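Local coordinates for protein CopN (Chlamydia pneumoniae, PDB 4NRH) that probably acts as a type III secretion gatekeeper that, in complex with the chaperone Scc3, helps direct secretion of the translocators, at residues Asn26-Gly31 against Ala110-Ala115; Val227-Ser232 against Arg252-Asp257; Tyr129-Gly134 against Gln147-Tyr152; Arg279-Ser282 against Lys286-Gln289; Asp69-Thr74 against Glu84-Ala89. All coordinates share one frame; numbering follows the deposited sequence.

Contact 1: Asn26-Gly31 against Ala110-Ala115. With NA (sodium ion), chain E.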
# COMPACT_ATOMS: atom_id res chain seq x y z
N ASN A 26 -7.69 -22.76 -20.98
CA ASN A 26 -8.62 -22.89 -19.87
C ASN A 26 -8.46 -24.26 -19.20
O ASN A 26 -8.84 -25.28 -19.78
CB ASN A 26 -10.06 -22.69 -20.35
CG ASN A 26 -11.06 -22.56 -19.22
OD1 ASN A 26 -10.87 -23.09 -18.13
ND2 ASN A 26 -12.15 -21.86 -19.48
N SER A 27 -7.91 -24.27 -18.00
CA SER A 27 -7.58 -25.53 -17.32
C SER A 27 -8.78 -26.20 -16.65
O SER A 27 -8.64 -27.28 -16.08
CB SER A 27 -6.49 -25.28 -16.27
OG SER A 27 -6.95 -24.41 -15.26
N GLU A 28 -9.95 -25.57 -16.72
CA GLU A 28 -11.14 -26.14 -16.09
C GLU A 28 -12.11 -26.75 -17.09
O GLU A 28 -13.18 -27.22 -16.71
CB GLU A 28 -11.86 -25.08 -15.25
CG GLU A 28 -11.13 -24.69 -13.98
CD GLU A 28 -11.85 -23.61 -13.20
OE1 GLU A 28 -12.71 -23.97 -12.36
OE2 GLU A 28 -11.57 -22.42 -13.42
N ILE A 29 -11.74 -26.75 -18.37
CA ILE A 29 -12.58 -27.38 -19.39
C ILE A 29 -11.75 -27.82 -20.59
O ILE A 29 -10.70 -27.25 -20.89
CB ILE A 29 -13.72 -26.44 -19.85
CG1 ILE A 29 -14.89 -27.24 -20.41
CG2 ILE A 29 -13.21 -25.42 -20.86
CD1 ILE A 29 -16.20 -26.49 -20.42
N SER A 30 -12.22 -28.87 -21.26
CA SER A 30 -11.54 -29.41 -22.43
C SER A 30 -12.43 -29.31 -23.67
O SER A 30 -13.65 -29.16 -23.56
CB SER A 30 -11.13 -30.86 -22.20
OG SER A 30 -12.27 -31.71 -22.10
N GLY A 31 -11.81 -29.38 -24.85
CA GLY A 31 -12.55 -29.35 -26.10
C GLY A 31 -13.49 -30.53 -26.21
O GLY A 31 -14.59 -30.42 -26.77
N ALA A 110 -7.21 -15.50 -14.65
CA ALA A 110 -6.45 -14.99 -13.52
C ALA A 110 -6.55 -15.95 -12.34
O ALA A 110 -5.55 -16.25 -11.69
CB ALA A 110 -6.95 -13.61 -13.12
N SER A 111 -7.76 -16.43 -12.08
CA SER A 111 -8.00 -17.34 -10.97
C SER A 111 -7.25 -18.65 -11.14
O SER A 111 -6.78 -19.23 -10.16
CB SER A 111 -9.50 -17.62 -10.83
OG SER A 111 -9.98 -18.37 -11.93
N GLN A 112 -7.12 -19.10 -12.38
CA GLN A 112 -6.43 -20.35 -12.67
C GLN A 112 -4.92 -20.22 -12.50
O GLN A 112 -4.26 -21.12 -12.00
CB GLN A 112 -6.75 -20.83 -14.09
CG GLN A 112 -8.18 -21.32 -14.25
CD GLN A 112 -8.56 -21.55 -15.70
OE1 GLN A 112 -7.70 -21.56 -16.58
NE2 GLN A 112 -9.85 -21.75 -15.95
N GLU A 113 -4.37 -19.08 -12.92
CA GLU A 113 -2.93 -18.85 -12.82
C GLU A 113 -2.49 -18.72 -11.36
O GLU A 113 -1.44 -19.24 -10.97
CB GLU A 113 -2.52 -17.60 -13.60
CG GLU A 113 -1.02 -17.37 -13.63
CD GLU A 113 -0.62 -16.19 -14.49
OE1 GLU A 113 -1.51 -15.42 -14.91
OE2 GLU A 113 0.60 -16.04 -14.76
N TYR A 114 -3.29 -18.03 -10.56
CA TYR A 114 -2.98 -17.85 -9.14
C TYR A 114 -3.23 -19.11 -8.32
O TYR A 114 -2.49 -19.40 -7.38
CB TYR A 114 -3.77 -16.67 -8.57
CG TYR A 114 -3.16 -15.32 -8.88
CD1 TYR A 114 -3.34 -14.73 -10.13
CD2 TYR A 114 -2.39 -14.64 -7.94
CE1 TYR A 114 -2.79 -13.50 -10.42
CE2 TYR A 114 -1.83 -13.41 -8.23
CZ TYR A 114 -2.03 -12.85 -9.47
OH TYR A 114 -1.48 -11.62 -9.76
N ALA A 115 -4.29 -19.85 -8.66
CA ALA A 115 -4.60 -21.09 -7.96
C ALA A 115 -3.51 -22.14 -8.17
O ALA A 115 -3.32 -23.02 -7.33
CB ALA A 115 -5.94 -21.64 -8.41
NA NA E . -8.21 -27.06 -21.24
O HOH W 1 -5.81 -26.01 -20.89
O HOH W 2 -8.03 -28.44 -23.03
O HOH W 3 -8.27 -29.08 -19.25
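Two torsions bring N26 and Q112 together: CG of N26 lies anti to its own backbone N (chi1 -170°), while Q112 sets CG anti to its carbonyl carbon (chi1 -70°) and runs extended from helix 108-115 into the turn N26-I29. The amide of Q112 is then gripped by three bonds. Its NE2 gives one hydrogen to OD1 of N26 at 2.8 Å and the other to OE2 of E28 at 3.1 Å, the latter close to the Q112 amide plane and on the anti lone pair of the carboxylate oxygen. Its OE1 takes the backbone N of S27 at 3.1 Å in a nearly straight bond that arrives from above the carbonyl plane. With both ends of the amide held, its rotation is fixed.

OD1 of N26 works twice, receiving the backbone N of E28 at 3.0 Å on the face opposite to NE2 of Q112. R126 of helix 122-133 forms a salt bridge with OE2 of E28, so that carboxylate joins three parts of the chain. The backbone of the same turn faces a sodium ion, bound by O of N26 at 2.4 Å and O of I29 at 2.5 Å, with A23 and three waters completing the site. The arrangement is an Asx turn at the start of a type I beta turn, whose first and last carbonyls bind sodium.

Contact 2: Val227-Ser232 against Arg252-Asp257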
# COMPACT_ATOMS: atom_id res chain seq x y z
N VAL A 227 1.19 -14.34 16.19
CA VAL A 227 -0.06 -13.64 15.92
C VAL A 227 -0.35 -12.65 17.04
O VAL A 227 -0.73 -11.50 16.79
CB VAL A 227 -1.24 -14.62 15.76
CG1 VAL A 227 -2.54 -13.86 15.59
CG2 VAL A 227 -1.00 -15.55 14.58
N LYS A 228 -0.16 -13.10 18.28
CA LYS A 228 -0.34 -12.24 19.45
C LYS A 228 0.62 -11.06 19.41
O LYS A 228 0.23 -9.93 19.70
CB LYS A 228 -0.13 -13.05 20.73
CG LYS A 228 -1.36 -13.82 21.20
CD LYS A 228 -2.49 -12.87 21.57
CE LYS A 228 -3.64 -13.62 22.23
NZ LYS A 228 -4.74 -12.70 22.64
N VAL A 229 1.87 -11.34 19.07
CA VAL A 229 2.90 -10.30 18.98
C VAL A 229 2.57 -9.29 17.88
O VAL A 229 2.73 -8.08 18.07
CB VAL A 229 4.29 -10.91 18.71
CG1 VAL A 229 5.34 -9.82 18.58
CG2 VAL A 229 4.67 -11.88 19.82
N ALA A 230 2.10 -9.79 16.74
CA ALA A 230 1.73 -8.94 15.62
C ALA A 230 0.56 -8.02 15.97
O ALA A 230 0.54 -6.86 15.57
CB ALA A 230 1.38 -9.79 14.40
N GLU A 231 -0.40 -8.55 16.72
CA GLU A 231 -1.56 -7.76 17.13
C GLU A 231 -1.16 -6.68 18.13
O GLU A 231 -1.72 -5.58 18.12
CB GLU A 231 -2.64 -8.67 17.73
CG GLU A 231 -3.36 -9.52 16.70
CD GLU A 231 -4.21 -10.61 17.33
OE1 GLU A 231 -4.04 -10.88 18.53
OE2 GLU A 231 -5.04 -11.21 16.61
N SER A 232 -0.19 -6.98 18.99
CA SER A 232 0.33 -6.00 19.94
C SER A 232 1.06 -4.89 19.20
O SER A 232 0.91 -3.71 19.52
CB SER A 232 1.25 -6.67 20.96
OG SER A 232 0.52 -7.45 21.89
N ARG A 252 4.88 -6.23 28.47
CA ARG A 252 4.78 -7.02 29.69
C ARG A 252 3.52 -7.88 29.73
O ARG A 252 3.56 -9.02 30.20
CB ARG A 252 4.84 -6.12 30.92
CG ARG A 252 6.21 -5.53 31.17
CD ARG A 252 6.25 -4.71 32.45
NE ARG A 252 7.57 -4.11 32.67
CZ ARG A 252 8.61 -4.77 33.17
NH1 ARG A 252 8.50 -6.04 33.51
NH2 ARG A 252 9.77 -4.14 33.33
N ASN A 253 2.41 -7.34 29.24
CA ASN A 253 1.18 -8.11 29.12
C ASN A 253 1.35 -9.25 28.11
O ASN A 253 0.66 -10.27 28.18
CB ASN A 253 0.02 -7.22 28.69
CG ASN A 253 -0.37 -6.21 29.76
OD1 ASN A 253 -0.02 -6.37 30.93
ND2 ASN A 253 -1.08 -5.17 29.36
N LEU A 254 2.27 -9.06 27.18
CA LEU A 254 2.50 -10.00 26.09
C LEU A 254 3.38 -11.19 26.50
O LEU A 254 3.05 -12.34 26.21
CB LEU A 254 3.12 -9.28 24.90
CG LEU A 254 3.32 -10.07 23.61
CD1 LEU A 254 1.99 -10.60 23.10
CD2 LEU A 254 3.99 -9.21 22.55
N ILE A 255 4.49 -10.91 27.18
CA ILE A 255 5.50 -11.94 27.42
C ILE A 255 5.87 -12.09 28.90
O ILE A 255 6.65 -12.97 29.27
CB ILE A 255 6.78 -11.65 26.61
CG1 ILE A 255 7.63 -12.91 26.44
CG2 ILE A 255 7.57 -10.51 27.25
CD1 ILE A 255 8.83 -12.74 25.52
N GLY A 256 5.30 -11.26 29.76
CA GLY A 256 5.60 -11.33 31.18
C GLY A 256 6.63 -10.32 31.63
O GLY A 256 6.92 -9.35 30.92
N ASP A 257 7.19 -10.53 32.82
CA ASP A 257 8.01 -9.51 33.47
C ASP A 257 9.52 -9.77 33.44
O ASP A 257 10.29 -8.98 33.99
CB ASP A 257 7.56 -9.34 34.93
CG ASP A 257 6.17 -8.76 35.04
OD1 ASP A 257 5.83 -7.87 34.22
OD2 ASP A 257 5.42 -9.17 35.95
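L254 points its isobutyl group at helix 226-237 and meets it with both methyls, like a fork set against the surface formed by K228, V229 and S232. Its CG is anti to the backbone N (chi1 -175°), which carries the branch out across the gap between the helices. The side chains of L254 and V229 cross at about a right angle, and CD2 of L254 rests 3.9 Å from CG2 of V229; the same methyl lies equally near the V229 CA.

CD1 of L254 meets a mixed patch: OG of S232 at 3.7 Å, the carbonyl O of K228 at 3.9 Å and the CB of K228 at 4.0 Å. Of the lysine side chain only the base takes part, for it bends at chi2 and takes the ammonium end away from L254. OG of S232 packs against both methyls and spends its polarity elsewhere, in a hydrogen bond to E250 one turn earlier on helix 244-255. The two methyls of L254 thus pack on helix 226-237, while a serine-to-glutamate hydrogen bond joins the same two helices nearby.

Helix 244-255 ends just beyond, where G256 takes a positive phi. L224, in the loop before helix 226-237, touches both V229 and L254, and V229 also meets F269 of helix 259-272 and F202 of the long helix 179-215.

Contact 3: Tyr129-Gly134 against Gln147-Tyr152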
# COMPACT_ATOMS: atom_id res chain seq x y z
N TYR A 129 -13.20 -13.71 -4.48
CA TYR A 129 -13.21 -12.42 -5.16
C TYR A 129 -14.61 -11.82 -5.20
O TYR A 129 -14.79 -10.63 -4.93
CB TYR A 129 -12.65 -12.54 -6.58
CG TYR A 129 -12.62 -11.22 -7.32
CD1 TYR A 129 -11.59 -10.31 -7.13
CD2 TYR A 129 -13.64 -10.87 -8.20
CE1 TYR A 129 -11.57 -9.10 -7.79
CE2 TYR A 129 -13.63 -9.66 -8.87
CZ TYR A 129 -12.59 -8.78 -8.66
OH TYR A 129 -12.57 -7.58 -9.32
N LEU A 130 -15.58 -12.64 -5.57
CA LEU A 130 -16.98 -12.21 -5.62
C LEU A 130 -17.47 -11.75 -4.26
O LEU A 130 -18.18 -10.75 -4.15
CB LEU A 130 -17.86 -13.34 -6.16
CG LEU A 130 -18.29 -13.22 -7.62
CD1 LEU A 130 -17.11 -12.89 -8.52
CD2 LEU A 130 -18.99 -14.48 -8.09
N GLU A 131 -17.09 -12.48 -3.21
CA GLU A 131 -17.47 -12.12 -1.85
C GLU A 131 -16.81 -10.82 -1.40
O GLU A 131 -17.46 -9.95 -0.81
CB GLU A 131 -17.12 -13.25 -0.88
CG GLU A 131 -17.42 -12.91 0.58
CD GLU A 131 -17.07 -14.04 1.53
OE1 GLU A 131 -16.57 -15.09 1.06
OE2 GLU A 131 -17.30 -13.89 2.75
N VAL A 132 -15.52 -10.69 -1.68
CA VAL A 132 -14.75 -9.51 -1.26
C VAL A 132 -15.26 -8.24 -1.94
O VAL A 132 -15.45 -7.21 -1.29
CB VAL A 132 -13.25 -9.69 -1.58
CG1 VAL A 132 -12.52 -8.36 -1.48
CG2 VAL A 132 -12.63 -10.72 -0.65
N THR A 133 -15.49 -8.33 -3.24
CA THR A 133 -15.89 -7.17 -4.03
C THR A 133 -17.41 -7.00 -4.06
O THR A 133 -17.92 -6.01 -4.58
CB THR A 133 -15.37 -7.27 -5.47
OG1 THR A 133 -16.00 -8.37 -6.13
CG2 THR A 133 -13.86 -7.48 -5.48
N GLY A 134 -18.12 -7.97 -3.49
CA GLY A 134 -19.57 -7.94 -3.47
C GLY A 134 -20.14 -7.05 -2.38
O GLY A 134 -21.35 -6.86 -2.30
N GLN A 147 -8.10 -14.93 7.49
CA GLN A 147 -7.46 -15.61 8.62
C GLN A 147 -8.01 -17.01 8.87
O GLN A 147 -7.28 -17.90 9.31
CB GLN A 147 -7.61 -14.76 9.89
CG GLN A 147 -6.49 -13.75 10.09
CD GLN A 147 -6.59 -13.02 11.41
OE1 GLN A 147 -7.69 -12.78 11.92
NE2 GLN A 147 -5.45 -12.65 11.97
N ASP A 148 -9.29 -17.21 8.59
CA ASP A 148 -9.92 -18.51 8.80
C ASP A 148 -9.68 -19.46 7.63
O ASP A 148 -9.69 -20.68 7.80
CB ASP A 148 -11.43 -18.35 9.03
CG ASP A 148 -11.75 -17.40 10.16
OD1 ASP A 148 -10.99 -17.38 11.16
OD2 ASP A 148 -12.76 -16.67 10.06
N ARG A 149 -9.46 -18.89 6.45
CA ARG A 149 -9.41 -19.68 5.22
C ARG A 149 -8.00 -20.03 4.76
O ARG A 149 -7.79 -21.06 4.12
CB ARG A 149 -10.14 -18.93 4.11
CG ARG A 149 -11.62 -18.73 4.39
CD ARG A 149 -12.27 -17.77 3.41
NE ARG A 149 -13.34 -17.01 4.04
CZ ARG A 149 -14.27 -16.33 3.37
NH1 ARG A 149 -14.25 -16.32 2.05
NH2 ARG A 149 -15.21 -15.67 4.03
N TYR A 150 -7.02 -19.18 5.08
CA TYR A 150 -5.68 -19.36 4.53
C TYR A 150 -4.57 -19.26 5.57
O TYR A 150 -4.73 -18.63 6.61
CB TYR A 150 -5.42 -18.32 3.44
CG TYR A 150 -6.43 -18.33 2.32
CD1 TYR A 150 -6.37 -19.29 1.31
CD2 TYR A 150 -7.45 -17.39 2.27
CE1 TYR A 150 -7.30 -19.30 0.29
CE2 TYR A 150 -8.38 -17.40 1.25
CZ TYR A 150 -8.30 -18.36 0.26
OH TYR A 150 -9.23 -18.37 -0.76
N THR A 151 -3.44 -19.90 5.26
CA THR A 151 -2.22 -19.67 6.01
C THR A 151 -1.74 -18.26 5.70
O THR A 151 -2.08 -17.70 4.66
CB THR A 151 -1.13 -20.69 5.65
OG1 THR A 151 -0.81 -20.58 4.26
CG2 THR A 151 -1.59 -22.11 5.96
N TYR A 152 -0.93 -17.69 6.59
CA TYR A 152 -0.44 -16.34 6.40
C TYR A 152 0.46 -16.19 5.17
O TYR A 152 0.40 -15.18 4.48
CB TYR A 152 0.29 -15.86 7.66
CG TYR A 152 -0.67 -15.54 8.78
CD1 TYR A 152 -1.33 -14.32 8.83
CD2 TYR A 152 -0.92 -16.46 9.79
CE1 TYR A 152 -2.21 -14.02 9.84
CE2 TYR A 152 -1.81 -16.16 10.82
CZ TYR A 152 -2.45 -14.94 10.84
OH TYR A 152 -3.33 -14.64 11.85
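E131 and R149 alone join these segments, reaching for each other from segments whose nearest CA atoms, their own, are 13.1 Å apart. At the start of the first segment, Y129 turns its ring toward F161, L162 and M166 of helix 152-172, and its carbonyl O receives both N and OG1 of T133.

E131 comes two residues on. Its CG is anti to the backbone N (chi1 177°) and the rest of the chain is fully extended, which sends the carboxylate straight out to the guanidinium arriving from the opposite direction. R149 bends at chi3 as it presents its end. The grip is end-on and twofold: NH1 of R149 meets OE1 of E131 at 2.8 Å, and NH2 of R149 meets OE2 of E131 at 3.0 Å. Both oxygens lie near the guanidinium plane, yet the two planes are 32° apart, with OE1 met from above the carboxylate plane and OE2 on its syn side but tilted out of that plane.

V132 then packs on L142 and M145 of helix 139-149, a direct apolar contact between the same two helices. T133 also uses OG1 to bind R99.

In chemical terms this is a bidentate salt bridge at the surface, spanning helices 122-133 and 139-149. Paired charges and two good hydrogen bonds should favour both ionised forms, while nearby solvent probably tempers the electrostatic gain.

Contact 4: Arg279-Ser282 against Lys286-Gln289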
# COMPACT_ATOMS: atom_id res chain seq x y z
N ARG A 279 3.66 1.74 4.62
CA ARG A 279 2.23 2.03 4.54
C ARG A 279 1.53 1.83 5.88
O ARG A 279 0.44 2.37 6.11
CB ARG A 279 1.58 1.16 3.47
CG ARG A 279 0.20 1.61 3.03
CD ARG A 279 -0.33 0.73 1.92
NE ARG A 279 -1.70 1.09 1.55
CZ ARG A 279 -2.00 2.01 0.64
NH1 ARG A 279 -1.03 2.67 0.01
NH2 ARG A 279 -3.27 2.27 0.36
N LEU A 280 2.15 1.06 6.77
CA LEU A 280 1.62 0.82 8.11
C LEU A 280 1.47 2.10 8.93
O LEU A 280 0.66 2.17 9.85
CB LEU A 280 2.52 -0.15 8.87
CG LEU A 280 2.48 -1.62 8.47
CD1 LEU A 280 3.41 -2.41 9.36
CD2 LEU A 280 1.06 -2.15 8.56
N PHE A 281 2.25 3.12 8.58
CA PHE A 281 2.27 4.36 9.35
C PHE A 281 1.61 5.50 8.59
O PHE A 281 2.00 5.83 7.47
CB PHE A 281 3.71 4.73 9.72
CG PHE A 281 4.46 3.62 10.43
CD1 PHE A 281 5.14 2.65 9.71
CD2 PHE A 281 4.46 3.55 11.81
CE1 PHE A 281 5.81 1.64 10.35
CE2 PHE A 281 5.14 2.53 12.46
CZ PHE A 281 5.81 1.57 11.73
N SER A 282 0.60 6.10 9.21
CA SER A 282 -0.16 7.18 8.58
C SER A 282 0.57 8.52 8.62
O SER A 282 0.18 9.46 7.93
CB SER A 282 -1.53 7.32 9.26
OG SER A 282 -1.38 7.52 10.65
N LYS A 286 4.69 10.03 13.80
CA LYS A 286 4.36 8.99 14.77
C LYS A 286 5.32 7.81 14.69
O LYS A 286 5.69 7.25 15.73
CB LYS A 286 2.93 8.51 14.58
CG LYS A 286 1.89 9.46 15.14
CD LYS A 286 0.49 9.01 14.77
CE LYS A 286 -0.42 10.21 14.64
NZ LYS A 286 -1.74 9.85 14.07
N ARG A 287 5.70 7.42 13.48
CA ARG A 287 6.71 6.38 13.29
C ARG A 287 7.99 6.76 14.03
O ARG A 287 8.55 5.95 14.78
CB ARG A 287 7.00 6.17 11.81
CG ARG A 287 8.21 5.27 11.56
CD ARG A 287 8.37 4.93 10.09
NE ARG A 287 9.45 3.97 9.89
CZ ARG A 287 10.72 4.31 9.66
NH1 ARG A 287 11.06 5.59 9.61
NH2 ARG A 287 11.64 3.37 9.48
N GLN A 288 8.44 7.99 13.81
CA GLN A 288 9.62 8.51 14.49
C GLN A 288 9.42 8.53 16.01
O GLN A 288 10.30 8.11 16.77
CB GLN A 288 9.96 9.91 13.99
CG GLN A 288 11.06 10.60 14.76
CD GLN A 288 11.51 11.89 14.10
OE1 GLN A 288 12.53 11.93 13.41
NE2 GLN A 288 10.75 12.96 14.32
N GLN A 289 8.27 9.03 16.44
CA GLN A 289 7.95 9.11 17.86
C GLN A 289 7.85 7.73 18.50
O GLN A 289 8.23 7.55 19.66
CB GLN A 289 6.64 9.88 18.07
CG GLN A 289 6.33 10.16 19.54
CD GLN A 289 5.18 11.14 19.71
OE1 GLN A 289 4.39 11.36 18.79
NE2 GLN A 289 5.09 11.74 20.89
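F281 leaves the short 3-10 segment with extended backbone angles and turns back toward helix 284-301, its CA coming within 6.3 Å of the CA of R287. The main interaction is a CH-pi contact between an aromatic ring and the aliphatic part of an arginine, in the third helical domain of the CopN family. CB of R287 sits over one face of the F281 ring, 4.1 Å from the centroid and 29° off the ring normal. CG of R287 stands above the middle of the same face, and CD lies 4.0 Å from CD1 of F281, so the extended arginine chain crosses the ring with its methylenes.

The guanidinium is no stacking partner: its plane stands 80° from that of the ring. Its NH2 instead donates to the carbonyl O of L273, which ties the helix to the residue just past helix 259-272. Y233 and I237 of helix 226-237 also pack on F281, as does Y49 of the chaperone chain. R279 and Q288 bond to that chaperone as well, R279 through a salt bridge to its D29, placing this turn at the interface between the two proteins. The closest approach across the segments is CD2 of F281 to CB of R287, 3.6 Å.

Contact 5: Asp69-Thr74 against Glu84-Ala89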
# COMPACT_ATOMS: atom_id res chain seq x y z
N ASP A 69 -21.23 -19.39 -24.56
CA ASP A 69 -20.57 -18.57 -25.57
C ASP A 69 -20.09 -19.42 -26.73
O ASP A 69 -20.22 -19.04 -27.89
CB ASP A 69 -19.39 -17.80 -24.96
CG ASP A 69 -19.83 -16.78 -23.93
OD1 ASP A 69 -20.95 -16.25 -24.05
OD2 ASP A 69 -19.04 -16.49 -23.00
N TYR A 70 -19.53 -20.59 -26.41
CA TYR A 70 -19.03 -21.50 -27.43
C TYR A 70 -20.16 -22.06 -28.29
O TYR A 70 -20.04 -22.11 -29.52
CB TYR A 70 -18.26 -22.66 -26.78
CG TYR A 70 -18.19 -23.89 -27.66
CD1 TYR A 70 -17.36 -23.93 -28.77
CD2 TYR A 70 -18.97 -25.01 -27.38
CE1 TYR A 70 -17.30 -25.05 -29.58
CE2 TYR A 70 -18.92 -26.13 -28.19
CZ TYR A 70 -18.08 -26.14 -29.28
OH TYR A 70 -18.02 -27.26 -30.09
N LEU A 71 -21.24 -22.48 -27.65
CA LEU A 71 -22.37 -23.08 -28.35
C LEU A 71 -23.00 -22.11 -29.34
O LEU A 71 -23.31 -22.48 -30.47
CB LEU A 71 -23.43 -23.56 -27.34
CG LEU A 71 -23.04 -24.74 -26.46
CD1 LEU A 71 -24.12 -25.01 -25.42
CD2 LEU A 71 -22.79 -25.98 -27.31
N VAL A 72 -23.18 -20.87 -28.91
CA VAL A 72 -23.71 -19.82 -29.77
C VAL A 72 -22.79 -19.57 -30.97
O VAL A 72 -23.25 -19.40 -32.10
CB VAL A 72 -23.92 -18.51 -28.99
CG1 VAL A 72 -24.21 -17.35 -29.93
CG2 VAL A 72 -25.05 -18.66 -27.98
N GLN A 73 -21.49 -19.56 -30.71
CA GLN A 73 -20.51 -19.22 -31.74
C GLN A 73 -20.29 -20.34 -32.75
O GLN A 73 -20.05 -20.08 -33.93
CB GLN A 73 -19.17 -18.85 -31.08
CG GLN A 73 -18.18 -18.18 -32.03
CD GLN A 73 -16.88 -17.82 -31.35
OE1 GLN A 73 -16.74 -17.93 -30.13
NE2 GLN A 73 -15.91 -17.37 -32.14
N THR A 74 -20.36 -21.59 -32.30
CA THR A 74 -20.02 -22.72 -33.16
C THR A 74 -21.19 -23.21 -34.02
O THR A 74 -20.98 -23.95 -34.98
CB THR A 74 -19.50 -23.92 -32.33
OG1 THR A 74 -18.85 -24.85 -33.20
CG2 THR A 74 -20.64 -24.61 -31.60
N GLU A 84 -30.88 -19.54 -32.51
CA GLU A 84 -31.81 -18.61 -31.88
C GLU A 84 -32.13 -19.06 -30.46
O GLU A 84 -32.17 -18.24 -29.54
CB GLU A 84 -33.09 -18.49 -32.70
CG GLU A 84 -34.13 -17.56 -32.08
CD GLU A 84 -35.45 -17.58 -32.81
OE1 GLU A 84 -35.61 -18.40 -33.75
OE2 GLU A 84 -36.34 -16.78 -32.46
N ALA A 85 -32.35 -20.36 -30.29
CA ALA A 85 -32.66 -20.92 -28.99
C ALA A 85 -31.47 -20.80 -28.04
O ALA A 85 -31.64 -20.56 -26.84
CB ALA A 85 -33.07 -22.38 -29.13
N LEU A 86 -30.27 -20.96 -28.57
CA LEU A 86 -29.05 -20.86 -27.77
C LEU A 86 -28.80 -19.43 -27.29
O LEU A 86 -28.38 -19.22 -26.16
CB LEU A 86 -27.84 -21.36 -28.57
CG LEU A 86 -27.75 -22.88 -28.75
CD1 LEU A 86 -26.79 -23.23 -29.87
CD2 LEU A 86 -27.30 -23.53 -27.45
N ILE A 87 -29.05 -18.46 -28.17
CA ILE A 87 -28.88 -17.05 -27.82
C ILE A 87 -29.82 -16.67 -26.68
O ILE A 87 -29.42 -16.00 -25.73
CB ILE A 87 -29.13 -16.14 -29.04
CG1 ILE A 87 -28.04 -16.34 -30.09
CG2 ILE A 87 -29.17 -14.68 -28.61
CD1 ILE A 87 -28.36 -15.71 -31.43
N GLN A 88 -31.08 -17.10 -26.79
CA GLN A 88 -32.06 -16.86 -25.74
C GLN A 88 -31.64 -17.55 -24.44
O GLN A 88 -31.72 -16.96 -23.36
CB GLN A 88 -33.45 -17.36 -26.16
CG GLN A 88 -34.10 -16.55 -27.26
CD GLN A 88 -35.29 -17.26 -27.88
OE1 GLN A 88 -35.43 -17.31 -29.10
NE2 GLN A 88 -36.15 -17.81 -27.03
N ALA A 89 -31.20 -18.80 -24.56
CA ALA A 89 -30.77 -19.59 -23.40
C ALA A 89 -29.60 -18.94 -22.68
O ALA A 89 -29.58 -18.89 -21.45
CB ALA A 89 -30.41 -21.00 -23.84
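L86 reaches from helix 80-97 to the passing helix 61-74, and its CB and both methyls find partners there. Its CB lies 3.9 Å from CG2 of V72. From CB the chain sets CG anti to the carbonyl carbon (chi1 -74°), and the two methyls then part. CD1 rests 3.6 Å from the carbonyl O of L71, a packing contact against the helix backbone. CD2 reaches the side chain of the same leucine, 3.9 Å from its CB, with CD1 of L71 close by. The two leucine side chains cross at about a right angle, and L86 touches both the backbone and the side chain of L71.

V72 closes the other flank with its two methyls divided between neighbours. CG2 turns to L86 and stands 3.8 Å from that residue's carbonyl O, while CG1 meets CG1 of I87 at 4.0 Å, again with the side chains nearly perpendicular. Between these segments the contact is van der Waals, branched aliphatic groups packing on one another and on backbone carbonyls.

The segment axes approach to 9.1 Å and run nearly antiparallel, at 155°, as expected for two consecutive helices of a hairpin. NZ of K83 hydrogen-bonds to the carbonyl O of V72 near the hairpin's bend. L37 and R38 of helix 31-40 lie against L71, and I50 of helix 47-57 packs on L86.

Overall arrangement
From the N terminus, contact 1 closes the longest loop, joining the turn after helix 18-24 to helix 108-115. Contact 5 is nested inside it, closing the hairpin of helices 61-74 and 80-97. Contact 3 follows, bridging helices 122-133 and 139-149 about 19 Å from contact 1, centre to centre; these three lie in the HrpJ-like region. Contacts 2 and 4 come next, in series, within the third helical domain: one pairs helices 226-237 and 244-255, the other folds a loop onto helix 284-301. None of the five cross. Contacts 2 and 3 touch where V227 CG2 packs 3.7 Å from Y152 OH, joining the start of helix 152-172 to helix 226-237, while contacts 2 and 5 lie about 60 Å apart between centres.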